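Local coordinates for protein carboxylesterase (EST-2) (Archaeoglobus fulgidus, PDB 5FRD) that probably hydrolyses carboxylic esters as an alpha/beta hydrolase and holds a coenzyme A molecule near its active site, at residues 10-15 against 58-63; 15-20 against 39-44; 31-36 against 48-53; 80-85 against 105-110; 138-143 against 153-158. All coordinates share one frame; numbering follows the deposited sequence.

Contact 1: 10-15 against 58-63; sequences DGVKVS and DTVEVN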
# COMPACT_ATOMS: atom_id res chain seq x y z
N ASP A 10 -18.99 -10.85 -1.74
CA ASP A 10 -19.33 -12.09 -2.46
C ASP A 10 -19.08 -13.36 -1.64
O ASP A 10 -18.57 -14.35 -2.15
CB ASP A 10 -18.52 -12.19 -3.76
CG ASP A 10 -18.73 -11.01 -4.66
OD1 ASP A 10 -19.75 -10.31 -4.52
OD2 ASP A 10 -17.85 -10.77 -5.52
N GLY A 11 -19.41 -13.30 -0.37
CA GLY A 11 -19.21 -14.42 0.52
C GLY A 11 -17.84 -14.54 1.18
O GLY A 11 -17.62 -15.46 1.96
N VAL A 12 -16.92 -13.62 0.87
CA VAL A 12 -15.60 -13.58 1.50
C VAL A 12 -15.69 -12.52 2.61
O VAL A 12 -16.03 -11.35 2.34
CB VAL A 12 -14.52 -13.20 0.48
CG1 VAL A 12 -13.13 -13.12 1.13
CG2 VAL A 12 -14.49 -14.21 -0.67
N LYS A 13 -15.43 -12.94 3.83
CA LYS A 13 -15.37 -12.03 4.98
C LYS A 13 -14.11 -11.18 4.84
O LYS A 13 -13.00 -11.73 4.73
CB LYS A 13 -15.37 -12.78 6.30
CG LYS A 13 -15.21 -11.88 7.53
CD LYS A 13 -15.43 -12.61 8.86
CE LYS A 13 -14.40 -13.65 9.26
NZ LYS A 13 -13.01 -13.34 8.81
N VAL A 14 -14.31 -9.87 4.86
CA VAL A 14 -13.21 -8.89 4.80
C VAL A 14 -13.25 -8.08 6.08
O VAL A 14 -14.25 -7.47 6.42
CB VAL A 14 -13.32 -7.99 3.57
CG1 VAL A 14 -12.24 -6.90 3.58
CG2 VAL A 14 -13.19 -8.82 2.28
N SER A 15 -12.10 -8.05 6.78
CA SER A 15 -11.94 -7.20 7.95
C SER A 15 -11.25 -5.90 7.58
O SER A 15 -10.42 -5.89 6.66
CB SER A 15 -11.14 -7.92 9.01
OG SER A 15 -11.22 -7.22 10.25
N ASP A 58 -10.91 -13.54 5.45
CA ASP A 58 -10.93 -14.91 4.97
C ASP A 58 -9.80 -15.19 3.99
O ASP A 58 -9.25 -14.30 3.31
CB ASP A 58 -12.25 -15.25 4.27
CG ASP A 58 -13.40 -15.55 5.21
OD1 ASP A 58 -13.20 -15.69 6.44
OD2 ASP A 58 -14.54 -15.63 4.67
N THR A 59 -9.46 -16.47 3.89
CA THR A 59 -8.55 -16.99 2.87
C THR A 59 -9.36 -17.30 1.61
O THR A 59 -10.46 -17.86 1.68
CB THR A 59 -7.85 -18.24 3.43
OG1 THR A 59 -6.99 -17.86 4.51
CG2 THR A 59 -7.03 -18.97 2.37
N VAL A 60 -8.81 -16.94 0.47
CA VAL A 60 -9.42 -17.22 -0.83
C VAL A 60 -8.32 -17.19 -1.89
O VAL A 60 -7.33 -16.44 -1.79
CB VAL A 60 -10.58 -16.23 -1.14
CG1 VAL A 60 -10.05 -14.82 -1.41
CG2 VAL A 60 -11.41 -16.71 -2.33
N GLU A 61 -8.47 -18.00 -2.93
CA GLU A 61 -7.49 -18.02 -4.01
C GLU A 61 -7.47 -16.67 -4.75
O GLU A 61 -8.52 -16.20 -5.20
CB GLU A 61 -7.81 -19.15 -5.00
CG GLU A 61 -6.74 -19.39 -6.05
CD GLU A 61 -7.15 -20.39 -7.12
OE1 GLU A 61 -8.29 -20.93 -7.08
OE2 GLU A 61 -6.34 -20.63 -8.04
N VAL A 62 -6.29 -16.07 -4.87
CA VAL A 62 -6.11 -14.81 -5.60
C VAL A 62 -4.91 -14.95 -6.54
O VAL A 62 -3.79 -15.19 -6.11
CB VAL A 62 -5.91 -13.61 -4.63
CG1 VAL A 62 -5.61 -12.31 -5.40
CG2 VAL A 62 -7.14 -13.43 -3.77
N ASN A 63 -5.17 -14.76 -7.83
CA ASN A 63 -4.18 -15.01 -8.88
C ASN A 63 -3.64 -13.77 -9.58
O ASN A 63 -2.76 -13.86 -10.45
CB ASN A 63 -4.79 -16.00 -9.87
CG ASN A 63 -5.00 -17.37 -9.24
OD1 ASN A 63 -4.13 -17.89 -8.53
ND2 ASN A 63 -6.14 -17.96 -9.50
O HOH W 1 -14.98 -17.23 2.39

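Contact 2: 15-20 against 39-44; sequences SLLKGR and NQLTAI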
# COMPACT_ATOMS: atom_id res chain seq x y z
N SER A 15 -12.10 -8.05 6.78
CA SER A 15 -11.94 -7.20 7.95
C SER A 15 -11.25 -5.90 7.58
O SER A 15 -10.42 -5.89 6.66
CB SER A 15 -11.14 -7.92 9.01
OG SER A 15 -11.22 -7.22 10.25
N LEU A 16 -11.62 -4.85 8.27
CA LEU A 16 -10.94 -3.55 8.15
C LEU A 16 -10.70 -2.98 9.52
O LEU A 16 -11.45 -3.23 10.45
CB LEU A 16 -11.72 -2.56 7.29
CG LEU A 16 -12.10 -3.03 5.88
CD1 LEU A 16 -13.51 -3.63 5.83
CD2 LEU A 16 -12.02 -1.91 4.88
N LEU A 17 -9.68 -2.13 9.63
CA LEU A 17 -9.51 -1.27 10.79
C LEU A 17 -9.99 0.10 10.42
O LEU A 17 -9.78 0.58 9.29
CB LEU A 17 -8.05 -1.20 11.23
CG LEU A 17 -7.46 -2.47 11.78
CD1 LEU A 17 -5.99 -2.24 12.11
CD2 LEU A 17 -8.22 -2.96 13.00
N LYS A 18 -10.62 0.80 11.35
CA LYS A 18 -11.08 2.16 11.10
C LYS A 18 -10.78 3.08 12.26
O LYS A 18 -10.83 2.70 13.41
CB LYS A 18 -12.55 2.26 10.80
CG LYS A 18 -13.43 1.78 11.93
CD LYS A 18 -14.91 1.89 11.58
CE LYS A 18 -15.44 3.29 11.79
NZ LYS A 18 -16.88 3.36 11.39
N GLY A 19 -10.39 4.28 11.90
CA GLY A 19 -10.26 5.39 12.82
C GLY A 19 -11.40 6.34 12.69
O GLY A 19 -12.52 5.93 12.33
N ARG A 20 -11.17 7.63 12.93
CA ARG A 20 -12.25 8.60 12.82
C ARG A 20 -12.75 8.64 11.38
O ARG A 20 -12.00 8.33 10.43
CB ARG A 20 -11.85 10.00 13.33
CG ARG A 20 -10.79 10.75 12.54
CD ARG A 20 -10.40 12.05 13.25
NE ARG A 20 -9.13 12.60 12.77
CZ ARG A 20 -9.04 13.47 11.77
NH1 ARG A 20 -10.15 13.84 11.15
NH2 ARG A 20 -7.87 13.93 11.38
N ASN A 39 -0.62 4.08 12.62
CA ASN A 39 -0.23 5.47 12.91
C ASN A 39 -0.98 6.50 12.09
O ASN A 39 -1.18 7.64 12.51
CB ASN A 39 1.27 5.67 12.70
CG ASN A 39 2.10 4.78 13.57
OD1 ASN A 39 2.12 4.93 14.80
ND2 ASN A 39 2.77 3.81 12.97
N GLN A 40 -1.48 6.09 10.91
CA GLN A 40 -2.30 6.94 10.08
C GLN A 40 -3.78 6.89 10.50
O GLN A 40 -4.46 7.91 10.55
CB GLN A 40 -2.18 6.54 8.60
CG GLN A 40 -0.84 6.88 7.98
CD GLN A 40 0.32 6.08 8.56
OE1 GLN A 40 0.29 4.86 8.59
NE2 GLN A 40 1.40 6.80 9.04
N LEU A 41 -4.24 5.69 10.85
CA LEU A 41 -5.63 5.52 11.23
C LEU A 41 -5.97 6.34 12.46
O LEU A 41 -7.04 6.94 12.51
CB LEU A 41 -5.96 4.05 11.46
CG LEU A 41 -5.99 3.22 10.19
CD1 LEU A 41 -5.86 1.76 10.55
CD2 LEU A 41 -7.27 3.49 9.40
N THR A 42 -5.05 6.38 13.41
CA THR A 42 -5.28 7.10 14.68
C THR A 42 -5.20 8.61 14.53
O THR A 42 -5.86 9.33 15.28
CB THR A 42 -4.33 6.61 15.79
OG1 THR A 42 -2.98 6.80 15.37
CG2 THR A 42 -4.59 5.19 16.18
N ALA A 43 -4.42 9.10 13.58
CA ALA A 43 -4.21 10.53 13.41
C ALA A 43 -5.03 11.15 12.32
O ALA A 43 -5.58 12.22 12.51
CB ALA A 43 -2.72 10.82 13.17
N ILE A 44 -5.12 10.49 11.18
CA ILE A 44 -5.79 11.00 10.00
C ILE A 44 -7.20 10.43 9.90
O ILE A 44 -8.11 11.16 9.53
CB ILE A 44 -4.99 10.63 8.75
CG1 ILE A 44 -3.69 11.47 8.81
CG2 ILE A 44 -5.77 10.88 7.47
CD1 ILE A 44 -2.68 11.11 7.79
O HOH W 2 -8.66 8.57 13.95

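Contact 3: 31-36 against 48-53; sequences GSDATQ and AIDLPN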
# COMPACT_ATOMS: atom_id res chain seq x y z
N GLY A 31 2.72 -9.60 2.65
CA GLY A 31 2.97 -10.19 3.96
C GLY A 31 2.54 -9.35 5.15
O GLY A 31 2.93 -9.64 6.29
N SER A 32 1.74 -8.30 4.90
CA SER A 32 1.33 -7.36 5.94
C SER A 32 -0.18 -7.40 6.12
O SER A 32 -0.82 -8.35 5.69
CB SER A 32 1.80 -5.97 5.54
OG SER A 32 1.70 -5.11 6.65
N ASP A 33 -0.74 -6.41 6.78
CA ASP A 33 -2.17 -6.33 7.02
C ASP A 33 -2.53 -4.89 7.40
O ASP A 33 -1.67 -4.01 7.35
CB ASP A 33 -2.59 -7.37 8.06
CG ASP A 33 -1.94 -7.20 9.36
OD1 ASP A 33 -1.73 -6.06 9.82
OD2 ASP A 33 -1.61 -8.27 9.93
N ALA A 34 -3.80 -4.64 7.75
CA ALA A 34 -4.25 -3.32 8.07
C ALA A 34 -3.47 -2.62 9.17
O ALA A 34 -3.43 -1.40 9.19
CB ALA A 34 -5.72 -3.36 8.43
N THR A 35 -2.88 -3.40 10.08
CA THR A 35 -2.14 -2.83 11.18
C THR A 35 -0.93 -2.04 10.72
O THR A 35 -0.42 -1.19 11.46
CB THR A 35 -1.71 -3.84 12.23
OG1 THR A 35 -0.75 -4.74 11.70
CG2 THR A 35 -2.88 -4.59 12.81
N GLN A 36 -0.48 -2.22 9.47
CA GLN A 36 0.56 -1.38 8.90
C GLN A 36 0.27 0.09 9.00
O GLN A 36 1.18 0.93 9.01
CB GLN A 36 0.64 -1.72 7.41
CG GLN A 36 1.86 -1.17 6.74
CD GLN A 36 1.82 -1.51 5.33
OE1 GLN A 36 1.71 -2.67 4.92
NE2 GLN A 36 1.88 -0.48 4.55
N ALA A 48 -8.65 0.97 6.76
CA ALA A 48 -7.58 0.16 6.18
C ALA A 48 -8.04 -1.27 6.02
O ALA A 48 -8.49 -1.89 6.98
CB ALA A 48 -6.33 0.20 7.06
N ILE A 49 -7.95 -1.78 4.80
CA ILE A 49 -8.38 -3.14 4.54
C ILE A 49 -7.38 -4.19 5.01
O ILE A 49 -6.17 -3.98 4.91
CB ILE A 49 -8.68 -3.30 3.04
CG1 ILE A 49 -9.42 -4.60 2.75
CG2 ILE A 49 -7.43 -3.17 2.19
CD1 ILE A 49 -9.91 -4.73 1.30
N ASP A 50 -7.85 -5.34 5.49
CA ASP A 50 -7.05 -6.57 5.48
C ASP A 50 -7.37 -7.28 4.17
O ASP A 50 -8.50 -7.74 4.00
CB ASP A 50 -7.44 -7.52 6.63
CG ASP A 50 -6.91 -7.15 7.99
OD1 ASP A 50 -5.84 -6.53 8.10
OD2 ASP A 50 -7.52 -7.64 9.00
N LEU A 51 -6.48 -7.29 3.19
CA LEU A 51 -6.79 -8.03 1.97
C LEU A 51 -7.07 -9.48 2.32
O LEU A 51 -6.50 -10.02 3.27
CB LEU A 51 -5.63 -7.95 0.96
CG LEU A 51 -5.38 -6.60 0.30
CD1 LEU A 51 -4.08 -6.61 -0.46
CD2 LEU A 51 -6.53 -6.15 -0.58
N PRO A 52 -7.96 -10.13 1.55
CA PRO A 52 -8.11 -11.57 1.77
C PRO A 52 -6.74 -12.25 1.80
O PRO A 52 -5.78 -11.78 1.16
CB PRO A 52 -8.93 -12.02 0.56
CG PRO A 52 -9.74 -10.81 0.23
CD PRO A 52 -8.82 -9.64 0.47
N ASN A 53 -6.64 -13.29 2.62
CA ASN A 53 -5.38 -13.98 2.93
C ASN A 53 -4.48 -13.30 3.94
O ASN A 53 -3.40 -13.82 4.23
CB ASN A 53 -4.58 -14.35 1.67
CG ASN A 53 -5.43 -15.09 0.66
OD1 ASN A 53 -6.03 -16.09 1.00
ND2 ASN A 53 -5.54 -14.56 -0.54

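Contact 4: 80-85 against 105-110; sequences VGKAVV and ICLALV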
# COMPACT_ATOMS: atom_id res chain seq x y z
N VAL A 80 -16.71 3.63 2.69
CA VAL A 80 -16.62 5.09 2.49
C VAL A 80 -17.23 5.60 1.19
O VAL A 80 -17.46 6.80 1.08
CB VAL A 80 -15.16 5.59 2.63
CG1 VAL A 80 -14.74 5.51 4.11
CG2 VAL A 80 -14.21 4.81 1.78
N GLY A 81 -17.53 4.73 0.23
CA GLY A 81 -18.18 5.13 -1.01
C GLY A 81 -17.20 5.62 -2.04
O GLY A 81 -17.10 5.03 -3.10
N LYS A 82 -16.53 6.72 -1.70
CA LYS A 82 -15.43 7.27 -2.50
C LYS A 82 -14.33 7.68 -1.53
O LYS A 82 -14.59 8.02 -0.39
CB LYS A 82 -15.87 8.47 -3.31
CG LYS A 82 -17.02 8.19 -4.24
CD LYS A 82 -17.28 9.39 -5.13
CE LYS A 82 -18.51 9.20 -6.01
NZ LYS A 82 -18.26 8.29 -7.16
N ALA A 83 -13.07 7.62 -1.98
CA ALA A 83 -11.99 7.94 -1.04
C ALA A 83 -10.72 8.32 -1.74
O ALA A 83 -10.52 8.01 -2.93
CB ALA A 83 -11.69 6.73 -0.15
N VAL A 84 -9.84 8.98 -0.99
CA VAL A 84 -8.43 9.04 -1.32
C VAL A 84 -7.88 7.63 -1.06
O VAL A 84 -7.99 7.15 0.07
CB VAL A 84 -7.74 10.09 -0.48
CG1 VAL A 84 -6.24 10.10 -0.74
CG2 VAL A 84 -8.35 11.47 -0.74
N VAL A 85 -7.30 7.01 -2.06
CA VAL A 85 -6.79 5.66 -1.94
C VAL A 85 -5.29 5.69 -1.74
O VAL A 85 -4.57 6.26 -2.58
CB VAL A 85 -7.13 4.83 -3.17
CG1 VAL A 85 -6.58 3.42 -3.05
CG2 VAL A 85 -8.64 4.78 -3.39
N ILE A 105 -14.61 5.99 -7.95
CA ILE A 105 -14.55 5.87 -6.49
C ILE A 105 -13.27 6.46 -5.89
O ILE A 105 -13.17 6.49 -4.68
CB ILE A 105 -14.78 4.43 -5.96
CG1 ILE A 105 -13.62 3.50 -6.25
CG2 ILE A 105 -16.11 3.85 -6.50
CD1 ILE A 105 -13.79 2.07 -5.80
N CYS A 106 -12.36 6.93 -6.75
CA CYS A 106 -11.08 7.52 -6.33
C CYS A 106 -11.13 9.02 -6.38
O CYS A 106 -11.26 9.62 -7.47
CB CYS A 106 -9.99 7.07 -7.24
SG CYS A 106 -9.75 5.32 -7.21
N LEU A 107 -11.05 9.64 -5.22
CA LEU A 107 -10.97 11.08 -5.14
C LEU A 107 -9.55 11.55 -5.44
O LEU A 107 -9.32 12.66 -5.96
CB LEU A 107 -11.35 11.58 -3.77
CG LEU A 107 -12.72 11.14 -3.23
CD1 LEU A 107 -12.87 11.64 -1.81
CD2 LEU A 107 -13.82 11.67 -4.15
N ALA A 108 -8.58 10.70 -5.11
CA ALA A 108 -7.15 11.01 -5.28
C ALA A 108 -6.39 9.73 -4.98
O ALA A 108 -6.95 8.78 -4.45
CB ALA A 108 -6.71 12.09 -4.33
N LEU A 109 -5.12 9.67 -5.37
CA LEU A 109 -4.25 8.51 -5.17
C LEU A 109 -3.04 8.93 -4.36
O LEU A 109 -2.49 10.00 -4.61
CB LEU A 109 -3.79 7.96 -6.50
CG LEU A 109 -4.76 7.12 -7.30
CD1 LEU A 109 -4.15 6.75 -8.65
CD2 LEU A 109 -5.07 5.82 -6.58
N VAL A 110 -2.62 8.09 -3.43
CA VAL A 110 -1.39 8.29 -2.68
C VAL A 110 -0.61 7.01 -2.89
O VAL A 110 -1.00 5.94 -2.45
CB VAL A 110 -1.64 8.61 -1.23
CG1 VAL A 110 -0.29 8.80 -0.52
CG2 VAL A 110 -2.53 9.82 -1.07

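Contact 5: 138-143 against 153-158; sequences LMLSMA and KKRREF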
# COMPACT_ATOMS: atom_id res chain seq x y z
N LEU A 138 17.29 -10.24 3.79
CA LEU A 138 17.70 -9.44 2.61
C LEU A 138 16.62 -8.40 2.25
O LEU A 138 16.90 -7.21 2.13
CB LEU A 138 17.96 -10.36 1.43
CG LEU A 138 18.28 -9.66 0.11
CD1 LEU A 138 19.48 -8.75 0.23
CD2 LEU A 138 18.47 -10.72 -0.96
N MET A 139 15.38 -8.87 2.16
CA MET A 139 14.27 -7.96 1.88
C MET A 139 14.18 -6.85 2.92
O MET A 139 14.04 -5.66 2.62
CB MET A 139 12.97 -8.72 1.80
CG MET A 139 11.80 -7.83 1.41
SD MET A 139 10.35 -8.83 1.18
CE MET A 139 9.13 -7.52 0.95
N LEU A 140 14.28 -7.19 4.20
CA LEU A 140 14.13 -6.18 5.24
C LEU A 140 15.31 -5.23 5.36
O LEU A 140 15.13 -4.06 5.74
CB LEU A 140 13.78 -6.83 6.57
CG LEU A 140 12.37 -7.46 6.54
CD1 LEU A 140 12.00 -7.93 7.93
CD2 LEU A 140 11.27 -6.54 6.04
N SER A 141 16.51 -5.69 4.96
CA SER A 141 17.66 -4.79 4.87
C SER A 141 17.44 -3.67 3.85
O SER A 141 18.06 -2.61 3.94
CB SER A 141 18.96 -5.56 4.52
OG SER A 141 19.01 -5.96 3.16
N MET A 142 16.56 -3.91 2.88
CA MET A 142 16.23 -2.97 1.82
C MET A 142 14.96 -2.16 2.13
O MET A 142 14.57 -1.30 1.33
CB MET A 142 16.02 -3.76 0.53
CG MET A 142 17.30 -4.46 0.05
SD MET A 142 17.07 -5.64 -1.28
CE MET A 142 16.84 -4.52 -2.63
N ALA A 143 14.35 -2.44 3.28
CA ALA A 143 13.05 -1.86 3.68
C ALA A 143 13.07 -0.98 4.90
O ALA A 143 12.11 -0.22 5.11
CB ALA A 143 12.03 -2.95 3.90
N LYS A 153 9.93 -6.71 14.73
CA LYS A 153 8.55 -7.18 14.64
C LYS A 153 8.19 -7.63 13.24
O LYS A 153 7.57 -8.66 13.07
CB LYS A 153 7.54 -6.15 15.07
CG LYS A 153 6.16 -6.77 15.21
CD LYS A 153 5.40 -6.12 16.35
CE LYS A 153 3.93 -6.48 16.32
NZ LYS A 153 3.65 -7.88 16.75
N LYS A 154 8.57 -6.84 12.23
CA LYS A 154 8.22 -7.18 10.85
C LYS A 154 8.93 -8.45 10.42
O LYS A 154 8.37 -9.26 9.71
CB LYS A 154 8.53 -6.04 9.89
CG LYS A 154 8.05 -6.37 8.46
CD LYS A 154 7.87 -5.11 7.62
CE LYS A 154 7.24 -5.34 6.26
NZ LYS A 154 5.80 -5.66 6.28
N ARG A 155 10.19 -8.61 10.89
CA ARG A 155 10.91 -9.83 10.61
C ARG A 155 10.20 -11.08 11.13
O ARG A 155 10.06 -12.07 10.44
CB ARG A 155 12.33 -9.72 11.16
CG ARG A 155 13.24 -10.88 10.84
CD ARG A 155 14.66 -10.63 11.34
NE ARG A 155 15.43 -11.88 11.27
CZ ARG A 155 15.32 -12.86 12.18
NH1 ARG A 155 14.45 -12.77 13.18
NH2 ARG A 155 16.05 -13.96 12.06
N ARG A 156 9.70 -11.00 12.37
CA ARG A 156 8.96 -12.12 12.91
C ARG A 156 7.64 -12.38 12.16
O ARG A 156 7.25 -13.51 11.92
CB ARG A 156 8.68 -11.94 14.40
CG ARG A 156 9.94 -11.95 15.24
CD ARG A 156 9.65 -12.15 16.72
NE ARG A 156 8.73 -11.14 17.19
CZ ARG A 156 9.09 -9.92 17.56
NH1 ARG A 156 10.36 -9.52 17.62
NH2 ARG A 156 8.13 -9.07 17.95
N GLU A 157 6.96 -11.29 11.82
CA GLU A 157 5.75 -11.42 11.00
C GLU A 157 6.03 -12.14 9.69
O GLU A 157 5.31 -13.04 9.29
CB GLU A 157 5.13 -10.04 10.74
CG GLU A 157 4.51 -9.39 11.96
CD GLU A 157 4.04 -7.99 11.74
OE1 GLU A 157 4.38 -7.38 10.71
OE2 GLU A 157 3.28 -7.50 12.61
N PHE A 158 7.09 -11.71 9.00
CA PHE A 158 7.43 -12.35 7.72
C PHE A 158 7.78 -13.83 7.90
O PHE A 158 7.35 -14.66 7.10
CB PHE A 158 8.56 -11.57 7.06
CG PHE A 158 8.13 -10.39 6.19
CD1 PHE A 158 6.83 -9.88 6.18
CD2 PHE A 158 9.08 -9.81 5.36
CE1 PHE A 158 6.50 -8.82 5.35
CE2 PHE A 158 8.77 -8.73 4.55
CZ PHE A 158 7.47 -8.26 4.54

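Contact 1: 10-15 against 58-63
Asp58 meets the backbone and the side chain of Lys13 at once. Its OD2 takes the N-H of Lys13 at 3.0 Å between Lys13 N and Asp58 OD2, the donor standing above the carboxylate plane, while its own N gives a nearly straight bond to the carbonyl, Asp58 N to Lys13 O being 2.9 Å (175° at the hydrogen). The other oxygen, Asp58 OD1, forms a salt bridge of 3.3 Å to Lys13 NZ, weak as a hydrogen bond. The side chains of Lys13 and Asp58 cross at about a right angle, and the lysine bends at chi3 (69°) and chi4; its ammonium is also held by Gln56 O. A water bridges Asp58 OD2 and Gly11 O, giving a proton to each, so OD2 has two donors.

In the fold, this ties the second strand of the alpha/beta hydrolase sheet, 12-18, to the surface loop running from strand 47-49 to helix 65-79. Beyond the polar part, Val12 CG1 rests on Asp58 CB at 3.9 Å, and Val12 CG2 lies 4.3 Å from Val60 CG2. Tyr71 of helix 65-79 touches both valines, and Val60 also packs on Pro52.

Contact 2: 15-20 against 39-44
The guanidinium of Arg20 meets two carbonyls at the Ala43-Ile44 corner. Ile44 O lies over the centre of one face, 3.3 Å above its plane, but makes no hydrogen bond there because the N-H groups do not aim at it. Ala43 O lies at the edge instead, close to the guanidinium plane, and takes the bond from NH2: Arg20 NH2 to Ala43 O is 3.1 Å, in the carbonyl plane and on a lone pair. The arginine chain is extended from CG to NE, and its end comes nearer to the helix segment than its base does. Glu253 is a long, weak ion-pair partner of NH2, and Arg22 NH1 bonds to Ile44 O.

One turn back, a water accepts from Arg20 N and donates to Leu41 O at 2.7 Å, with a weak bond to Thr42 O as well. Leu41 O also receives an almost linear CA-H...O contact from Gly19 CA at 3.6 Å. A side chain on Gly19 would run into that oxygen, so the close approach of the two backbones depends on glycine. Leu41 CD1 packs on Leu17 CB at 3.7 Å, and CD2 lies against Leu17 O.

The end of strand 12-18 and the residues just after it lie against helix 38-43, with Tyr26 of strand 24-27 against Leu41 and Ile44, and helix 235-249 against Ala43 and Ile44.

Contact 3: 31-36 against 48-53
Ala34 gives its N-H to the carboxylate of Asp50, the one hydrogen bond between the two segments. Ala34 N to Asp50 OD1 measures 2.8 Å with 167° at the hydrogen, and the donor arrives nearly along the C-O axis. Asp50 OD2 is taken up by a salt bridge to Arg4 NH1 and a bond from Gln56 N, so both oxygens of this buried carboxylate have partners. An alanine in place of Asp50 would probably leave Ala34 N without its acceptor and Arg4 without this counter-charge.

A second set of polar contacts shapes the loop 31-36 from within. Asp33 OD1 accepts from Thr35 N, making an Asx turn. Ser32 OG donates to a lone pair of Gln36 OE1 at 3.0 Å.

The two carboxylates lie side by side and point the same way, their planes 62° apart. Asp33 OD1 and Asp50 OD1 are 4.5 Å from each other, a like-charge pair that the Arg4 salt bridge would be expected to ease.

Ala34 CB lies 3.9 Å from Ala48 CB, the one apolar pair between the segments. The same methyl also presses on polar atoms, Asp50 OD1 and the carbonyl oxygens of Ala48 and Ile49, and Leu17 of strand 12-18 touches it as well.

The pairing fixes the loop that follows strand 24-27, before helix 38-43, against the next strand along the chain, as in the beta-alpha-beta layout of an alpha/beta hydrolase.

Contact 4: 80-85 against 105-110
Val84 and Val110 cross obliquely on one face of the sheet, Val84 CG1 standing 3.7 Å from Val110 CG2. The other methyl, Val84 CG2, lies anti to the carbonyl carbon and reaches Ala108 CB at 4.0 Å. Helix 235-249 covers this face, with Leu246 on Val84 and Phe245 on Ala108 and Val110.

On the other face Val85 touches two partners: its CG2 approaches Cys106 SG at 4.0 Å, and Leu109 CD2 comes to 4.1 Å from its CB. Helices 65-79 and 90-101 lie on this side.

These are the parallel strands 83-88 and 106-112 of a beta-alpha-beta crossover through helix 90-101, their short segments 31° apart. Ala83 N bonds to Ile105 O and Leu107 N to Ala83 O; after the corner at Leu107, Val85 N bonds to Ala108 O at 3.0 Å and Val110 N to Val85 O at 2.8 Å. Ala108 N, between these pairs, is buried with no partner.

Leu107, at the corner, turns towards strand 83-88. Its CG and CD1 touch backbone atoms of Ala83, and its CD2 meets Lys82 CB at 3.9 Å. The Lys82 chain bends at chi4 (-76°), and NZ bonds to Glu104 O, just before segment 105-110.

Contact 5: 138-143 against 153-158
Leu140 and Arg155 are where the two backbones come nearest, their CA atoms 7.2 Å apart, with the last turn of helix 132-141 set against the middle of helix 149-160. This is helix packing in the region between strands 106-112 and 192-197 of the alpha/beta hydrolase sheet, next to the coenzyme A pocket: Met142, just past the helix end, touches the ligand.

Apolar side chains of segment 138-143 carry the contact, meeting both side chains and backbone of 153-158. Leu140 spreads its two methyls over helix 149-160: CD1 lies 3.5 Å from Arg155 CA and 3.7 Å from Arg155 CB, while CD2 reaches Phe158 CE2 at 3.6 Å and the CG and CD of Lys154. An alanine in place of Leu140 would probably open a gap between the helices and leave Phe158 freer to turn.

The polar end of Arg155 leads away from the contact to salt bridges with Asp137 and Glu133, both on helix 132-141, so charge joins the helices beside the apolar patch. Within helix 149-160, Lys154 CG sits over the centre of one face of the Phe158 ring.

Met139 reaches the same ring from the other helix, CG anti to the backbone N (chi1 -176°) and the chain extended beyond it. The Met-aromatic contact is oblique: Met139 SD is 3.7 Å from Phe158 CE2 and 4.9 Å from the ring centroid.

In the fold
Contacts 3, 4 and 5 are buried, contact 2 partly so, and contact 1 lies at the surface. Contacts 1 and 2 use successive parts of strand 12-18 and share Ser15; contact 3 adjoins both through its neighbour, strand 47-49, with Ser15 O to Asp50 N and Leu17 O to Ala48 N as the linking backbone bonds. Contact 4 belongs to the same sheet farther across. Contact 5 stands apart from the sheet, yet Phe158 and Lys154 touch the loop of contact 3. Contact 1 relies on a carboxylate, an ammonium and water, contact 2 on a guanidinium, carbonyls and water; contact 3 buries a carboxylate, contact 4 is a backbone ladder with valines, and contact 5 is apolar.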